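Local coordinates for uncharacterized hypothetical protein (Bacteroides uniformis, PDB 4EIU) that is of unknown function but belongs to the DUF3823 family, whose N-terminal domain is grouped with the transthyretin-like folds, at residues 160-172 with 181-195. Numbering follows the deposited sequence.
Sequences LNVTDIQFFVSYS and DERWSSSINYEGKSF
Tyr171 takes the edge of the Trp184 indole on one face of its ring, an offset edge-to-face pair with planes 81° apart; CH2 of Trp184 comes within 3.6 Å of CZ of Tyr171. At the root of the indole, CB of Trp184 packs on CG1 of Val169. Asp181 organises this end. Its backbone N donates to Val169 O at 2.7 Å, while its carboxylate is gripped side-on by Arg183, NE to OD1 and NH2 to OD2. OD1 also accepts the backbone N of Arg183, closing an Asx turn, and a water joins OD2 to the Tyr171 backbone N. An alanine here removes the carboxylate, and the Arg183 guanidinium, left without its mate, would probably be set free to turn. Next along, the hydroxyl of Ser185, not a backbone carbonyl, accepts the Val169 N-H almost straight, at 177°, and donates to Asp181 O.

From there regular pairing takes over, with Phe167–Ser186 and Ile165–Ile188 hydrogen-bonded and Gln166–Ser187 and Asp164–Asn189 non-hydrogen-bonded. A bend at chi2 (-64°) folds the Gln166 amide back against CB of Ser187, with OE1 3.1 Å from that carbon, and NE2 donates to Asp164 OD2, which Trp238 also holds. At the far end, CG1 of Val162 sits over one face of the Phe195 ring, 4.0 Å from its centroid, and CD1 of Ile165 reaches CE1 of Phe195 at 3.7 Å. One water bridges Val162 O, Gly192 O and Phe195 N where direct pairing has stopped. Strand 216-225 flanks 162-170 on its other side, making this the antiparallel edge pairing of a four-stranded sheet, with 186-189 as one of its two outermost strands.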
ATOM      1  N   LEU A 160       5.129   6.397 -13.898  1.00 42.94           N
ATOM      2  CA  LEU A 160       5.484   7.165 -12.722  1.00 41.69           C
ATOM      3  C   LEU A 160       4.504   8.271 -12.321  1.00 42.75           C
ATOM      4  O   LEU A 160       4.617   8.786 -11.211  1.00 46.79           O
ATOM      5  CB  LEU A 160       6.907   7.694 -12.836  1.00 45.90           C
ATOM      6  CG  LEU A 160       7.995   6.678 -12.517  1.00 45.30           C
ATOM      7  CD1 LEU A 160       9.295   7.151 -13.159  1.00 48.63           C
ATOM      8  CD2 LEU A 160       8.107   6.457 -11.015  1.00 43.34           C
ATOM      9  N   ASN A 161       3.514   8.605 -13.165  1.00 46.95           N
ATOM     10  CA  ASN A 161       2.623   9.733 -12.883  1.00 50.44           C
ATOM     11  C   ASN A 161       1.832   9.480 -11.582  1.00 51.25           C
ATOM     12  O   ASN A 161       1.239   8.411 -11.400  1.00 45.22           O
ATOM     13  CB  ASN A 161       1.604   9.974 -14.009  1.00 52.19           C
ATOM     14  CG  ASN A 161       2.242  10.459 -15.312  1.00 55.55           C
ATOM     15  OD1 ASN A 161       3.359  10.937 -15.330  1.00 52.32           O
ATOM     16  ND2 ASN A 161       1.523  10.309 -16.398  1.00 50.59           N
ATOM     17  N   VAL A 162       1.866  10.448 -10.672  1.00 46.54           N
ATOM     18  CA  VAL A 162       0.964  10.459  -9.531  1.00 47.85           C
ATOM     19  C   VAL A 162      -0.420  10.876 -10.041  1.00 49.84           C
ATOM     20  O   VAL A 162      -0.593  11.989 -10.532  1.00 52.24           O
ATOM     21  CB  VAL A 162       1.453  11.404  -8.430  1.00 50.91           C
ATOM     22  CG1 VAL A 162       0.453  11.406  -7.252  1.00 48.37           C
ATOM     23  CG2 VAL A 162       2.854  11.020  -7.973  1.00 46.69           C
ATOM     24  N   THR A 163      -1.399   9.994  -9.872  1.00 45.62           N
ATOM     25  CA  THR A 163      -2.716  10.120 -10.526  1.00 45.41           C
ATOM     26  C   THR A 163      -3.754  10.764  -9.622  1.00 49.88           C
ATOM     27  O   THR A 163      -4.718  11.347 -10.111  1.00 56.25           O
ATOM     28  CB  THR A 163      -3.233   8.738 -11.033  1.00 49.47           C
ATOM     29  OG1 THR A 163      -3.399   7.821  -9.929  1.00 46.18           O
ATOM     30  CG2 THR A 163      -2.224   8.107 -12.049  1.00 50.01           C
ATOM     31  N   ASP A 164      -3.593  10.649  -8.304  1.00 51.50           N
ATOM     32  CA  ASP A 164      -4.609  11.158  -7.383  1.00 50.99           C
ATOM     33  C   ASP A 164      -4.146  11.194  -5.942  1.00 58.69           C
ATOM     34  O   ASP A 164      -3.213  10.485  -5.592  1.00 53.08           O
ATOM     35  CB  ASP A 164      -5.925  10.347  -7.480  1.00 50.18           C
ATOM     36  CG  ASP A 164      -5.747   8.861  -7.187  1.00 52.96           C
ATOM     37  OD1 ASP A 164      -5.412   8.122  -8.124  1.00 51.94           O
ATOM     38  OD2 ASP A 164      -6.001   8.439  -6.035  1.00 51.60           O
ATOM     39  N   ILE A 165      -4.799  12.049  -5.141  1.00 56.58           N
ATOM     40  CA  ILE A 165      -4.735  12.015  -3.691  1.00 56.01           C
ATOM     41  C   ILE A 165      -6.134  11.728  -3.170  1.00 63.67           C
ATOM     42  O   ILE A 165      -7.114  12.282  -3.664  1.00 60.41           O
ATOM     43  CB  ILE A 165      -4.281  13.347  -3.069  1.00 65.56           C
ATOM     44  CG1 ILE A 165      -2.791  13.576  -3.337  1.00 60.26           C
ATOM     45  CG2 ILE A 165      -4.563  13.359  -1.553  1.00 58.72           C
ATOM     46  CD1 ILE A 165      -2.314  14.993  -3.050  1.00 60.67           C
ATOM     47  N   GLN A 166      -6.228  10.879  -2.155  1.00 56.97           N
ATOM     48  CA  GLN A 166      -7.517  10.598  -1.512  1.00 64.43           C
ATOM     49  C   GLN A 166      -7.455  11.124  -0.107  1.00 63.65           C
ATOM     50  O   GLN A 166      -6.400  11.026   0.536  1.00 56.34           O
ATOM     51  CB  GLN A 166      -7.773   9.087  -1.451  1.00 59.42           C
ATOM     52  CG  GLN A 166      -7.716   8.390  -2.802  1.00 55.39           C
ATOM     53  CD  GLN A 166      -8.803   8.859  -3.728  1.00 62.33           C
ATOM     54  OE1 GLN A 166      -9.961   8.979  -3.314  1.00 57.56           O
ATOM     55  NE2 GLN A 166      -8.451   9.126  -4.994  1.00 55.08           N
ATOM     56  N   PHE A 167      -8.586  11.663   0.359  1.00 60.87           N
ATOM     57  CA  PHE A 167      -8.794  12.019   1.743  1.00 59.38           C
ATOM     58  C   PHE A 167      -9.953  11.149   2.229  1.00 61.05           C
ATOM     59  O   PHE A 167     -11.121  11.455   1.998  1.00 63.21           O
ATOM     60  CB  PHE A 167      -9.073  13.516   1.825  1.00 67.57           C
ATOM     61  CG  PHE A 167      -9.165  14.070   3.211  1.00 71.40           C
ATOM     62  CD1 PHE A 167      -8.194  13.818   4.157  1.00 69.36           C
ATOM     63  CD2 PHE A 167     -10.209  14.929   3.546  1.00 73.87           C
ATOM     64  CE1 PHE A 167      -8.273  14.381   5.417  1.00 69.04           C
ATOM     65  CE2 PHE A 167     -10.290  15.489   4.802  1.00 74.68           C
ATOM     66  CZ  PHE A 167      -9.326  15.203   5.745  1.00 75.66           C
ATOM     67  N   PHE A 168      -9.598  10.002   2.817  1.00 57.80           N
ATOM     68  CA  PHE A 168     -10.567   9.044   3.304  1.00 60.85           C
ATOM     69  C   PHE A 168     -11.063   9.509   4.668  1.00 62.44           C
ATOM     70  O   PHE A 168     -10.280   9.902   5.530  1.00 59.33           O
ATOM     71  CB  PHE A 168      -9.971   7.639   3.413  1.00 59.44           C
ATOM     72  CG  PHE A 168      -9.621   7.009   2.086  1.00 58.14           C
ATOM     73  CD1 PHE A 168     -10.600   6.774   1.125  1.00 57.40           C
ATOM     74  CD2 PHE A 168      -8.318   6.593   1.819  1.00 52.93           C
ATOM     75  CE1 PHE A 168     -10.275   6.165  -0.087  1.00 57.79           C
ATOM     76  CE2 PHE A 168      -7.985   5.992   0.608  1.00 51.00           C
ATOM     77  CZ  PHE A 168      -8.963   5.759  -0.337  1.00 56.12           C
ATOM     78  N   VAL A 169     -12.378   9.486   4.842  1.00 63.09           N
ATOM     79  CA  VAL A 169     -12.998   9.827   6.119  1.00 65.72           C
ATOM     80  C   VAL A 169     -13.928   8.689   6.510  1.00 67.83           C
ATOM     81  O   VAL A 169     -14.682   8.173   5.675  1.00 66.39           O
ATOM     82  CB  VAL A 169     -13.754  11.165   6.002  1.00 70.84           C
ATOM     83  CG1 VAL A 169     -14.497  11.499   7.288  1.00 68.79           C
ATOM     84  CG2 VAL A 169     -12.781  12.280   5.634  1.00 68.17           C
ATOM     85  N   SER A 170     -13.857   8.277   7.771  1.00 66.98           N
ATOM     86  CA  SER A 170     -14.692   7.194   8.273  1.00 69.30           C
ATOM     87  C   SER A 170     -14.950   7.362   9.776  1.00 70.38           C
ATOM     88  O   SER A 170     -14.116   7.913  10.509  1.00 66.47           O
ATOM     89  CB  SER A 170     -13.995   5.861   8.012  1.00 67.06           C
ATOM     90  OG  SER A 170     -14.808   4.747   8.320  1.00 66.79           O
ATOM     91  N   TYR A 171     -16.107   6.889  10.235  1.00 67.63           N
ATOM     92  CA  TYR A 171     -16.329   6.734  11.671  1.00 72.19           C
ATOM     93  C   TYR A 171     -15.357   5.700  12.264  1.00 68.49           C
ATOM     94  O   TYR A 171     -15.028   5.767  13.456  1.00 69.41           O
ATOM     95  CB  TYR A 171     -17.775   6.324  11.974  1.00 80.68           C
ATOM     96  CG  TYR A 171     -18.797   7.433  11.886  1.00 78.45           C
ATOM     97  CD1 TYR A 171     -18.618   8.628  12.584  1.00 92.72           C
ATOM     98  CD2 TYR A 171     -19.984   7.274  11.156  1.00 85.84           C
ATOM     99  CE1 TYR A 171     -19.580   9.639  12.550  1.00 91.91           C
ATOM    100  CE2 TYR A 171     -20.950   8.284  11.112  1.00 82.03           C
ATOM    101  CZ  TYR A 171     -20.741   9.465  11.812  1.00 90.32           C
ATOM    102  OH  TYR A 171     -21.683  10.491  11.790  1.00 98.97           O
ATOM    103  N   SER A 172     -14.876   4.765  11.444  1.00 70.44           N
ATOM    104  CA  SER A 172     -14.025   3.689  11.942  1.00 67.39           C
ATOM    105  C   SER A 172     -12.541   4.050  11.938  1.00 68.27           C
ATOM    106  O   SER A 172     -12.024   4.672  10.977  1.00 56.82           O
ATOM    107  CB  SER A 172     -14.244   2.419  11.133  1.00 65.36           C
ATOM    108  OG  SER A 172     -13.217   1.492  11.440  1.00 65.42           O
ATOM    109  N   ASP A 181     -16.021   6.318   4.188  1.00 61.79           N
ATOM    110  CA  ASP A 181     -17.392   6.861   4.154  1.00 65.35           C
ATOM    111  C   ASP A 181     -17.478   7.796   2.939  1.00 67.17           C
ATOM    112  O   ASP A 181     -16.816   8.856   2.867  1.00 75.02           O
ATOM    113  CB  ASP A 181     -17.733   7.588   5.453  1.00 66.46           C
ATOM    114  CG  ASP A 181     -19.236   7.738   5.654  1.00 79.56           C
ATOM    115  OD1 ASP A 181     -19.922   8.201   4.702  1.00 74.49           O
ATOM    116  OD2 ASP A 181     -19.723   7.396   6.754  1.00 78.59           O
ATOM    117  N   GLU A 182     -18.295   7.375   1.978  1.00 69.41           N
ATOM    118  CA  GLU A 182     -18.485   8.125   0.729  1.00 73.56           C
ATOM    119  C   GLU A 182     -19.265   9.434   0.854  1.00 84.77           C
ATOM    120  O   GLU A 182     -19.327  10.206  -0.103  1.00 83.35           O
ATOM    121  CB  GLU A 182     -19.145   7.226  -0.308  1.00 82.44           C
ATOM    122  CG  GLU A 182     -18.284   6.014  -0.663  1.00 79.27           C
ATOM    123  CD  GLU A 182     -18.269   5.713  -2.139  1.00 77.50           C
ATOM    124  OE1 GLU A 182     -19.296   5.932  -2.802  1.00 91.55           O
ATOM    125  OE2 GLU A 182     -17.217   5.255  -2.643  1.00 89.32           O
ATOM    126  N   ARG A 183     -19.858   9.704   2.014  1.00 82.23           N
ATOM    127  CA  ARG A 183     -20.490  11.014   2.237  1.00 85.28           C
ATOM    128  C   ARG A 183     -19.439  12.124   2.360  1.00 80.56           C
ATOM    129  O   ARG A 183     -19.667  13.285   1.969  1.00 81.54           O
ATOM    130  CB  ARG A 183     -21.329  10.996   3.525  1.00 89.78           C
ATOM    131  CG  ARG A 183     -22.494  10.017   3.527  1.00 88.80           C
ATOM    132  CD  ARG A 183     -23.218  10.002   4.876  1.00 94.65           C
ATOM    133  NE  ARG A 183     -22.469   9.234   5.879  1.00 87.10           N
ATOM    134  CZ  ARG A 183     -22.998   8.707   6.985  1.00 89.14           C
ATOM    135  NH1 ARG A 183     -24.299   8.831   7.264  1.00 87.15           N
ATOM    136  NH2 ARG A 183     -22.223   8.027   7.823  1.00 84.49           N
ATOM    137  N   TRP A 184     -18.295  11.766   2.942  1.00 75.06           N
ATOM    138  CA  TRP A 184     -17.301  12.742   3.387  1.00 76.99           C
ATOM    139  C   TRP A 184     -15.928  12.538   2.799  1.00 74.55           C
ATOM    140  O   TRP A 184     -15.135  13.477   2.756  1.00 84.60           O
ATOM    141  CB  TRP A 184     -17.211  12.712   4.910  1.00 76.27           C
ATOM    142  CG  TRP A 184     -18.552  12.864   5.588  1.00 85.48           C
ATOM    143  CD1 TRP A 184     -19.491  13.871   5.394  1.00 91.36           C
ATOM    144  CD2 TRP A 184     -19.137  11.980   6.615  1.00 85.15           C
ATOM    145  NE1 TRP A 184     -20.593  13.674   6.198  1.00 91.37           N
ATOM    146  CE2 TRP A 184     -20.442  12.557   6.955  1.00 92.41           C
ATOM    147  CE3 TRP A 184     -18.725  10.809   7.254  1.00 84.01           C
ATOM    148  CZ2 TRP A 184     -21.282  11.977   7.904  1.00 97.37           C
ATOM    149  CZ3 TRP A 184     -19.571  10.234   8.211  1.00 91.27           C
ATOM    150  CH2 TRP A 184     -20.825  10.806   8.526  1.00 89.75           C
ATOM    151  N   SER A 185     -15.630  11.325   2.369  1.00 70.85           N
ATOM    152  CA  SER A 185     -14.360  11.061   1.687  1.00 70.34           C
ATOM    153  C   SER A 185     -14.267  11.937   0.421  1.00 75.87           C
ATOM    154  O   SER A 185     -15.290  12.278  -0.197  1.00 76.92           O
ATOM    155  CB  SER A 185     -14.220   9.576   1.354  1.00 66.39           C
ATOM    156  OG  SER A 185     -14.140   8.810   2.551  1.00 64.44           O
ATOM    157  N   SER A 186     -13.049  12.344   0.077  1.00 69.31           N
ATOM    158  CA  SER A 186     -12.835  13.218  -1.053  1.00 67.85           C
ATOM    159  C   SER A 186     -11.590  12.808  -1.795  1.00 65.08           C
ATOM    160  O   SER A 186     -10.865  11.897  -1.378  1.00 62.69           O
ATOM    161  CB  SER A 186     -12.746  14.684  -0.612  1.00 74.94           C
ATOM    162  OG  SER A 186     -11.539  14.984   0.080  1.00 74.25           O
ATOM    163  N   SER A 187     -11.348  13.474  -2.914  1.00 63.17           N
ATOM    164  CA  SER A 187     -10.145  13.218  -3.666  1.00 67.90           C
ATOM    165  C   SER A 187      -9.786  14.352  -4.616  1.00 65.45           C
ATOM    166  O   SER A 187     -10.595  15.261  -4.846  1.00 69.75           O
ATOM    167  CB  SER A 187     -10.270  11.865  -4.377  1.00 69.34           C
ATOM    168  OG  SER A 187     -11.250  11.880  -5.382  1.00 73.39           O
ATOM    169  N   ILE A 188      -8.541  14.353  -5.087  1.00 62.86           N
ATOM    170  CA  ILE A 188      -8.117  15.228  -6.169  1.00 64.81           C
ATOM    171  C   ILE A 188      -7.464  14.325  -7.190  1.00 64.11           C
ATOM    172  O   ILE A 188      -6.601  13.524  -6.820  1.00 59.58           O
ATOM    173  CB  ILE A 188      -7.087  16.294  -5.740  1.00 69.96           C
ATOM    174  CG1 ILE A 188      -7.579  17.104  -4.526  1.00 78.58           C
ATOM    175  CG2 ILE A 188      -6.835  17.256  -6.898  1.00 67.41           C
ATOM    176  CD1 ILE A 188      -6.469  17.844  -3.802  1.00 71.51           C
ATOM    177  N   ASN A 189      -7.885  14.432  -8.448  1.00 63.21           N
ATOM    178  CA  ASN A 189      -7.294  13.701  -9.561  1.00 64.66           C
ATOM    179  C   ASN A 189      -6.356  14.609 -10.330  1.00 66.94           C
ATOM    180  O   ASN A 189      -6.632  15.776 -10.461  1.00 68.31           O
ATOM    181  CB  ASN A 189      -8.371  13.231 -10.534  1.00 71.71           C
ATOM    182  CG  ASN A 189      -9.360  12.300  -9.893  1.00 69.88           C
ATOM    183  OD1 ASN A 189      -8.981  11.353  -9.273  1.00 63.83           O
ATOM    184  ND2 ASN A 189     -10.648  12.586 -10.037  1.00 72.18           N
ATOM    185  N   TYR A 190      -5.252  14.056 -10.844  1.00 65.50           N
ATOM    186  CA  TYR A 190      -4.248  14.822 -11.596  1.00 68.65           C
ATOM    187  C   TYR A 190      -4.068  14.189 -12.970  1.00 64.12           C
ATOM    188  O   TYR A 190      -3.887  12.984 -13.082  1.00 65.72           O
ATOM    189  CB  TYR A 190      -2.917  14.825 -10.834  1.00 61.72           C
ATOM    190  CG  TYR A 190      -3.040  15.502  -9.496  1.00 61.91           C
ATOM    191  CD1 TYR A 190      -3.006  16.892  -9.394  1.00 65.24           C
ATOM    192  CD2 TYR A 190      -3.256  14.777  -8.346  1.00 60.74           C
ATOM    193  CE1 TYR A 190      -3.158  17.537  -8.168  1.00 67.81           C
ATOM    194  CE2 TYR A 190      -3.398  15.411  -7.116  1.00 61.49           C
ATOM    195  CZ  TYR A 190      -3.335  16.773  -7.026  1.00 70.91           C
ATOM    196  OH  TYR A 190      -3.474  17.345  -5.794  1.00 71.61           O
ATOM    197  N   GLU A 191      -4.119  14.999 -14.012  1.00 61.80           N
ATOM    198  CA  GLU A 191      -4.033  14.474 -15.371  1.00 68.91           C
ATOM    199  C   GLU A 191      -2.561  14.342 -15.773  1.00 67.01           C
ATOM    200  O   GLU A 191      -1.734  15.209 -15.451  1.00 65.04           O
ATOM    201  CB  GLU A 191      -4.791  15.376 -16.340  1.00 77.53           C
ATOM    202  CG  GLU A 191      -5.083  14.694 -17.673  1.00 89.81           C
ATOM    203  CD  GLU A 191      -5.275  15.673 -18.812  1.00103.00           C
ATOM    204  OE1 GLU A 191      -5.829  16.763 -18.574  1.00103.60           O
ATOM    205  OE2 GLU A 191      -4.859  15.355 -19.947  1.00121.23           O
ATOM    206  N   GLY A 192      -2.214  13.262 -16.464  1.00 61.97           N
ATOM    207  CA  GLY A 192      -0.867  13.161 -17.026  1.00 57.33           C
ATOM    208  C   GLY A 192       0.149  13.324 -15.907  1.00 62.89           C
ATOM    209  O   GLY A 192      -0.032  12.754 -14.814  1.00 60.06           O
ATOM    210  N   LYS A 193       1.204  14.105 -16.160  1.00 53.92           N
ATOM    211  CA  LYS A 193       2.245  14.329 -15.140  1.00 63.51           C
ATOM    212  C   LYS A 193       2.107  15.605 -14.317  1.00 61.38           C
ATOM    213  O   LYS A 193       3.083  16.043 -13.731  1.00 66.64           O
ATOM    214  CB  LYS A 193       3.659  14.242 -15.752  1.00 62.69           C
ATOM    215  CG  LYS A 193       4.157  15.389 -16.606  1.00 77.58           C
ATOM    216  CD  LYS A 193       5.509  15.023 -17.229  1.00 77.86           C
ATOM    217  CE  LYS A 193       5.740  15.750 -18.559  1.00 96.25           C
ATOM    218  NZ  LYS A 193       6.003  17.213 -18.457  1.00 82.24           N
ATOM    219  N   SER A 194       0.900  16.148 -14.203  1.00 63.96           N
ATOM    220  CA  SER A 194       0.718  17.492 -13.599  1.00 74.00           C
ATOM    221  C   SER A 194       0.943  17.545 -12.076  1.00 72.65           C
ATOM    222  O   SER A 194       1.002  18.617 -11.504  1.00 69.02           O
ATOM    223  CB  SER A 194      -0.677  18.030 -13.913  1.00 76.15           C
ATOM    224  OG  SER A 194      -1.633  17.113 -13.402  1.00 75.68           O
ATOM    225  N   PHE A 195       1.045  16.403 -11.406  1.00 61.69           N
ATOM    226  CA  PHE A 195       1.455  16.390 -10.004  1.00 59.72           C
ATOM    227  C   PHE A 195       2.944  16.657  -9.736  1.00 61.95           C
ATOM    228  O   PHE A 195       3.297  16.979  -8.583  1.00 63.67           O
ATOM    229  CB  PHE A 195       1.124  15.045  -9.335  1.00 56.37           C
ATOM    230  CG  PHE A 195       1.126  15.129  -7.837  1.00 55.04           C
ATOM    231  CD1 PHE A 195       0.021  15.633  -7.166  1.00 59.94           C
ATOM    232  CD2 PHE A 195       2.247  14.764  -7.099  1.00 61.61           C
ATOM    233  CE1 PHE A 195       0.022  15.764  -5.784  1.00 59.32           C
ATOM    234  CE2 PHE A 195       2.251  14.871  -5.716  1.00 61.86           C
ATOM    235  CZ  PHE A 195       1.135  15.377  -5.062  1.00 66.14           C
TER
HETATM  236  O   HOH W   1       0.762  13.642 -12.237  1.00 51.23           O
HETATM  237  O   HOH W   2     -10.028   9.897  -7.368  1.00 57.05           O
HETATM  238  O   HOH W   3     -11.684   9.230  -1.061  1.00 58.16           O
HETATM  239  O   HOH W   4     -18.126   5.942   8.691  1.00 61.53           O